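Alpha-1,2-mannosidase (Bacteroides thetaiotaomicron, PDB 2WW2) hydrolyses alpha-mannosides as a calcium-dependent, inverting mannosidase of glycoside hydrolase family 92 from a human gut symbiont. Local coordinates at residues A[4-7]-A[8-11]. Numbering follows the deposited sequence.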
loop_
_atom_site.group_PDB
_atom_site.type_symbol
_atom_site.label_atom_id
_atom_site.label_comp_id
_atom_site.label_asym_id
_atom_site.label_seq_id
_atom_site.Cartn_x
_atom_site.Cartn_y
_atom_site.Cartn_z
ATOM N N THR A 4 24.994 -11.715 -40.315
ATOM C CA THR A 4 26.001 -11.305 -39.348
ATOM C C THR A 4 25.540 -11.497 -37.895
ATOM O O THR A 4 26.307 -11.971 -37.051
ATOM C CB THR A 4 26.371 -9.823 -39.608
ATOM O OG1 THR A 4 26.937 -9.730 -40.921
ATOM C CG2 THR A 4 27.398 -9.300 -38.577
ATOM N N VAL A 5 24.300 -11.126 -37.595
ATOM C CA VAL A 5 23.738 -11.413 -36.283
ATOM C C VAL A 5 22.537 -12.330 -36.532
ATOM O O VAL A 5 21.565 -11.918 -37.172
ATOM C CB VAL A 5 23.268 -10.130 -35.536
ATOM C CG1 VAL A 5 22.735 -10.490 -34.115
ATOM C CG2 VAL A 5 24.422 -9.115 -35.401
ATOM N N GLU A 6 22.625 -13.564 -36.049
ATOM C CA GLU A 6 21.595 -14.565 -36.279
ATOM C C GLU A 6 20.603 -14.537 -35.117
ATOM O O GLU A 6 20.905 -13.998 -34.059
ATOM C CB GLU A 6 22.239 -15.962 -36.385
ATOM C CG GLU A 6 23.231 -16.130 -37.564
ATOM C CD GLU A 6 22.516 -16.471 -38.876
ATOM O OE1 GLU A 6 21.261 -16.406 -38.924
ATOM O OE2 GLU A 6 23.192 -16.793 -39.870
ATOM N N PHE A 7 19.433 -15.146 -35.292
ATOM C CA PHE A 7 18.417 -15.079 -34.253
ATOM C C PHE A 7 18.895 -15.608 -32.903
ATOM O O PHE A 7 18.599 -15.001 -31.859
ATOM C CB PHE A 7 17.125 -15.764 -34.713
ATOM C CG PHE A 7 16.401 -14.982 -35.781
ATOM C CD1 PHE A 7 16.340 -13.591 -35.701
ATOM C CD2 PHE A 7 15.836 -15.608 -36.854
ATOM C CE1 PHE A 7 15.696 -12.846 -36.689
ATOM C CE2 PHE A 7 15.201 -14.881 -37.847
ATOM C CZ PHE A 7 15.127 -13.503 -37.762
ATOM N N VAL A 8 19.683 -16.680 -32.908
ATOM C CA VAL A 8 20.139 -17.262 -31.621
ATOM C C VAL A 8 21.108 -16.314 -30.911
ATOM O O VAL A 8 21.235 -16.363 -29.695
ATOM C CB VAL A 8 20.763 -18.683 -31.792
ATOM C CG1 VAL A 8 22.155 -18.567 -32.415
ATOM C CG2 VAL A 8 20.839 -19.418 -30.453
ATOM N N ASP A 9 21.769 -15.432 -31.665
ATOM C CA ASP A 9 22.688 -14.436 -31.075
ATOM C C ASP A 9 21.954 -13.433 -30.174
ATOM O O ASP A 9 22.572 -12.774 -29.331
ATOM C CB ASP A 9 23.462 -13.661 -32.164
ATOM C CG ASP A 9 24.402 -14.552 -32.958
ATOM O OD1 ASP A 9 24.940 -15.503 -32.363
ATOM O OD2 ASP A 9 24.614 -14.301 -34.168
ATOM N N TYR A 10 20.647 -13.308 -30.353
ATOM C CA TYR A 10 19.858 -12.414 -29.512
ATOM C C TYR A 10 19.462 -13.058 -28.171
ATOM O O TYR A 10 18.998 -12.372 -27.255
ATOM C CB TYR A 10 18.603 -11.963 -30.258
ATOM C CG TYR A 10 18.913 -11.028 -31.405
ATOM C CD1 TYR A 10 19.475 -9.761 -31.163
ATOM C CD2 TYR A 10 18.644 -11.393 -32.709
ATOM C CE1 TYR A 10 19.758 -8.880 -32.213
ATOM C CE2 TYR A 10 18.945 -10.513 -33.782
ATOM C CZ TYR A 10 19.496 -9.268 -33.504
ATOM O OH TYR A 10 19.790 -8.399 -34.524
ATOM N N VAL A 11 19.655 -14.369 -28.042
ATOM C CA VAL A 11 19.122 -15.079 -26.877
ATOM C C VAL A 11 20.003 -14.896 -25.642
ATOM O O VAL A 11 21.196 -15.181 -25.693
ATOM C CB VAL A 11 18.944 -16.590 -27.144
ATOM C CG1 VAL A 11 18.518 -17.339 -25.856
ATOM C CG2 VAL A 11 17.921 -16.806 -28.258
HETATM O O HOH W 1 26.592 -14.860 -35.526
#
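Glu6 and Asp9 pair across a short run of tight turns near the N-terminus, with helical backbone angles at Val8, Asp9 and Tyr10 but no regular helix, in the loop that precedes strand 40-44. Two bonds join them in opposite directions. The Glu6 N-H points to Asp9 OD2 (2.8 Å) in a nearly straight bond, on the anti side of the carboxylate and tilted out of its plane. Asp9 N returns a more bent bond to Glu6 O (2.9 Å). The side chain of Asp9 thus takes up the backbone N-H of Glu6, and the two bonds close a reciprocal pair three residues apart. With chi1 at -65°, Asp9 CG lies beside its own backbone N, which turns the carboxylate back toward Glu6. Tyr10 N bonds to Phe7 O (3.1 Å) and Val11 N to Val8 O (3.0 Å), so the i to i+3 pattern carries on.

Val5 and Tyr10 form the apolar side. Val5 CG1 sits over one face of the Tyr10 ring, displaced toward the rim at CZ (3.5 Å), in a CH-pi contact. Phe7 leaves in another direction; its ring stacks on Tyr288 and makes a cation-pi contact with Lys3. Glu6 OE2 accepts a bond from Lys3 N.

Asp9 OD1 makes a salt bridge to Arg264, and Val8 N bonds to Asn268 OD1. These bonds fasten the turns to helix 256-271, while Tyr10 packs on Leu284, Arg285 and Tyr288 of helix 281-294.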